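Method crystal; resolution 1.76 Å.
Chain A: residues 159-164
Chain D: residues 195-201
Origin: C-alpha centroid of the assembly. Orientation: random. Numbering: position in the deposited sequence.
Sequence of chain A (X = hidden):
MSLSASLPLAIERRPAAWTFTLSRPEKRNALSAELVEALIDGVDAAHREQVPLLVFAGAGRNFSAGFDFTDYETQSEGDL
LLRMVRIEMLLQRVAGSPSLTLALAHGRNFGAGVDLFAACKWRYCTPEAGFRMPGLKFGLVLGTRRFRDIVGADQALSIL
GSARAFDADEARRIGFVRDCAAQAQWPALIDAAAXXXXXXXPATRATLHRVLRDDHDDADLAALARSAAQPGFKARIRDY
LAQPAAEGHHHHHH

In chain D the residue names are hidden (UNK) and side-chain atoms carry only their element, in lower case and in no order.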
ATOM      1  N   ILE A 159      25.639   1.439  10.497  1.00 24.74           N
ATOM      2  CA  ILE A 159      26.521   2.149   9.567  1.00 23.36           C
ATOM      3  C   ILE A 159      26.070   3.587   9.261  1.00 24.42           C
ATOM      4  O   ILE A 159      26.867   4.516   9.360  1.00 27.73           O
ATOM      5  CB  ILE A 159      26.687   1.333   8.253  1.00 22.50           C
ATOM      6  CG1 ILE A 159      27.521   0.072   8.535  1.00 19.91           C
ATOM      7  CG2 ILE A 159      27.322   2.189   7.132  1.00 26.01           C
ATOM      8  CD1 ILE A 159      27.350  -1.061   7.524  1.00 27.56           C
ATOM      9  N   LEU A 160      24.806   3.767   8.863  1.00 20.99           N
ATOM     10  CA  LEU A 160      24.348   5.083   8.418  1.00 20.59           C
ATOM     11  C   LEU A 160      24.169   6.051   9.593  1.00 19.90           C
ATOM     12  O   LEU A 160      24.502   7.236   9.473  1.00 23.30           O
ATOM     13  CB  LEU A 160      23.069   4.978   7.575  1.00 20.18           C
ATOM     14  CG  LEU A 160      23.208   4.209   6.251  1.00 18.78           C
ATOM     15  CD1 LEU A 160      21.861   4.162   5.546  1.00 21.75           C
ATOM     16  CD2 LEU A 160      24.274   4.859   5.358  1.00 23.09           C
ATOM     17  N   GLY A 161      23.698   5.526  10.726  1.00 22.53           N
ATOM     18  CA  GLY A 161      23.438   6.325  11.938  1.00 24.05           C
ATOM     19  C   GLY A 161      24.627   7.103  12.465  1.00 24.14           C
ATOM     20  O   GLY A 161      24.456   8.149  13.105  1.00 23.74           O
ATOM     21  N   SER A 162      25.834   6.595  12.216  1.00 22.39           N
ATOM     22  CA  SER A 162      27.024   7.380  12.527  1.00 27.89           C
ATOM     23  C   SER A 162      27.816   7.762  11.272  1.00 29.86           C
ATOM     24  O   SER A 162      28.971   8.187  11.374  1.00 28.40           O
ATOM     25  CB  SER A 162      27.910   6.662  13.555  1.00 30.81           C
ATOM     26  OG  SER A 162      28.279   5.378  13.098  1.00 38.26           O
ATOM     27  N   ALA A 163      27.185   7.606  10.100  1.00 28.38           N
ATOM     28  CA  ALA A 163      27.803   7.891   8.795  1.00 30.21           C
ATOM     29  C   ALA A 163      29.249   7.384   8.731  1.00 30.31           C
ATOM     30  O   ALA A 163      30.170   8.119   8.361  1.00 35.31           O
ATOM     31  CB  ALA A 163      27.721   9.392   8.468  1.00 35.72           C
ATOM     32  N   ARG A 164      29.439   6.125   9.116  1.00 26.67           N
ATOM     33  CA  ARG A 164      30.773   5.585   9.323  1.00 22.00           C
ATOM     34  C   ARG A 164      31.261   4.694   8.177  1.00 26.72           C
ATOM     35  O   ARG A 164      30.474   4.211   7.352  1.00 25.10           O
ATOM     36  CB  ARG A 164      30.852   4.824  10.655  1.00 24.70           C
ATOM     37  CG  ARG A 164      30.024   3.543  10.733  1.00 21.47           C
ATOM     38  CD  ARG A 164      30.516   2.643  11.883  1.00 31.36           C
ATOM     39  NE  ARG A 164      29.730   1.416  12.035  1.00 30.01           N
ATOM     40  CZ  ARG A 164      29.965   0.278  11.380  1.00 27.99           C
ATOM     41  NH1 ARG A 164      30.952   0.199  10.496  1.00 24.76           N
ATOM     42  NH2 ARG A 164      29.202  -0.785  11.603  1.00 32.60           N
TER
ATOM     43  N   UNK D 195      27.738   8.429  21.459  1.00 21.98           N
ATOM     44  CA  UNK D 195      28.568   8.892  20.346  1.00 29.75           C
ATOM     45  C   UNK D 195      27.896   8.678  18.977  1.00 22.88           C
ATOM     46  O   UNK D 195      27.870   9.588  18.143  1.00 26.14           O
ATOM     47  c   UNK D 195      29.919   8.176  20.389  1.00 26.19           C
ATOM     48  o   UNK D 195      32.686   7.507  20.614  1.00 74.33           O
ATOM     49  c   UNK D 195      31.006   8.861  19.565  1.00 46.50           C
ATOM     50  c   UNK D 195      32.322   8.087  19.562  1.00 52.25           C
ATOM     51  o   UNK D 195      32.993   8.066  18.506  1.00 73.75           O
ATOM     52  N   UNK D 196      27.334   7.486  18.769  1.00 22.80           N
ATOM     53  CA  UNK D 196      26.604   7.167  17.520  1.00 22.21           C
ATOM     54  C   UNK D 196      25.365   8.055  17.355  1.00 18.78           C
ATOM     55  O   UNK D 196      25.110   8.566  16.267  1.00 23.35           O
ATOM     56  c   UNK D 196      26.204   5.697  17.501  1.00 24.95           C
ATOM     57  N   UNK D 197      24.622   8.258  18.448  1.00 19.39           N
ATOM     58  CA  UNK D 197      23.389   9.053  18.422  1.00 22.56           C
ATOM     59  C   UNK D 197      23.668  10.488  18.016  1.00 23.21           C
ATOM     60  O   UNK D 197      22.978  11.039  17.160  1.00 20.91           O
ATOM     61  c   UNK D 197      22.691   9.013  19.782  1.00 20.03           C
ATOM     62  N   UNK D 198      24.736  11.057  18.572  1.00 22.25           N
ATOM     63  CA  UNK D 198      25.093  12.452  18.314  1.00 21.82           C
ATOM     64  C   UNK D 198      25.925  12.670  17.049  1.00 24.62           C
ATOM     65  O   UNK D 198      26.303  13.806  16.757  1.00 25.40           O
ATOM     66  c   UNK D 198      24.982  13.099  20.762  1.00 20.23           C
ATOM     67  c   UNK D 198      25.856  13.073  19.500  1.00 20.10           C
ATOM     68  o   UNK D 198      27.034  12.302  19.759  1.00 21.97           O
ATOM     69  N   UNK D 199      26.199  11.602  16.301  1.00 23.58           N
ATOM     70  CA  UNK D 199      26.981  11.717  15.079  1.00 23.46           C
ATOM     71  C   UNK D 199      26.232  12.511  13.994  1.00 25.47           C
ATOM     72  O   UNK D 199      26.850  13.043  13.074  1.00 26.30           O
ATOM     73  c   UNK D 199      27.388  10.338  14.570  1.00 20.95           C
ATOM     74  N   UNK D 200      24.905  12.598  14.118  1.00 20.46           N
ATOM     75  CA  UNK D 200      24.091  13.372  13.182  1.00 24.26           C
ATOM     76  C   UNK D 200      23.280  14.425  13.929  1.00 23.53           C
ATOM     77  O   UNK D 200      23.016  14.273  15.121  1.00 24.11           O
ATOM     78  c   UNK D 200      24.757  11.691  10.646  1.00 26.11           C
ATOM     79  c   UNK D 200      23.131  12.454  12.426  1.00 23.97           C
ATOM     80  c   UNK D 200      23.692  11.234  11.682  1.00 25.12           C
ATOM     81  c   UNK D 200      22.534  10.452  11.025  1.00 19.62           C
ATOM     82  N   UNK D 201      22.857  15.466  13.220  1.00 26.38           N
ATOM     83  CA  UNK D 201      22.016  16.505  13.826  1.00 29.97           C
ATOM     84  C   UNK D 201      20.591  15.954  14.086  1.00 29.13           C
ATOM     85  O   UNK D 201      20.193  14.965  13.447  1.00 25.11           O
ATOM     86  o   UNK D 201      20.027  17.670  11.617  1.00 51.08           O
ATOM     87  c   UNK D 201      21.272  17.578  11.640  1.00 40.38           C
ATOM     88  c   UNK D 201      21.994  17.777  12.955  1.00 29.91           C
ATOM     89  o   UNK D 201      21.952  17.349  10.624  1.00 62.66           O
TER
HETATM   90  O   HOH W   1      22.439   9.513  14.491  1.00 24.11           O

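Position 195 carries three side-chain carbons in an unbranched chain, the third bearing two oxygens. It makes no contact with chain A. This is a carboxylate on a two-carbon arm, so the residue is glutamate. Glu195(D) extends its chain with chi1 and chi2 both t.

Position 196 has one side-chain carbon and nothing beyond it. Its CA lies 5.0 Å from CA of Ser162(A), the closest CA approach between the stretches. The same CA lies 4.2 Å from CB of Ser162(A), and its CB is 4.4 Å from that CB. The single carbon makes the residue alanine, Ala196(D).

Position 197 also has a single side-chain carbon. Its CB points away from chain A and stays 7.0 Å from O of Gly161(A), its nearest atom there. The residue is alanine. Ala197(D) contributes through its backbone: its O is in hydrogen-bonding reach of water 1.

Position 198 has a CB bearing one oxygen and one carbon. Its CB points away from chain A, and the side chain makes no contact there. This beta-branched hydroxyl side chain is threonine. OG1 of Thr198(D) bonds to a residue next to one of the stretches.

Position 199 again shows one carbon, this time directed toward chain A. Its CB packs 3.6 Å from CA of Ser162(A) and 3.9 Å from O of Gly161(A). It is alanine. N of Ala199(D) donates to O of Ala196(D) at 3.2 Å. A separate type I turn runs from Ala197(D) to position 200.

Position 200 has four carbons, forked at the second, and no heteroatom. The branching carbon lies 3.5 Å from O of Gly161(A). One terminal carbon lies 4.3 Å from CB of Ala163(A), an apolar contact. The fork beyond CB identifies leucine. Leu200(D) adopts chi1 m and chi2 t.

Position 201 has two carbons, the second carrying two oxygens. It does not reach chain A. It is aspartate. The side chain of Asp201(D) caps a backbone N just past the stretch.

The contact joins two turns, Leu160(A) to Ala163(A) and Ala197(D) to Leu200(D). The chain A turn is held by N of Ala163(A) donating to O of Leu160(A) at 2.8 Å. No direct hydrogen bond crosses between the stretches. O of Gly161(A) and O of Ala196(D) approach to 3.3 Å, but both are acceptors. O of water 1 lies 2.8 Å from O of Gly161(A) and 3.1 Å from O of Ala197(D); it can donate to either, though it has more acceptors in reach than protons. Otherwise the fit rests on close packing, with 210 Å² buried in total.

Chain D (195-201) EAATALD
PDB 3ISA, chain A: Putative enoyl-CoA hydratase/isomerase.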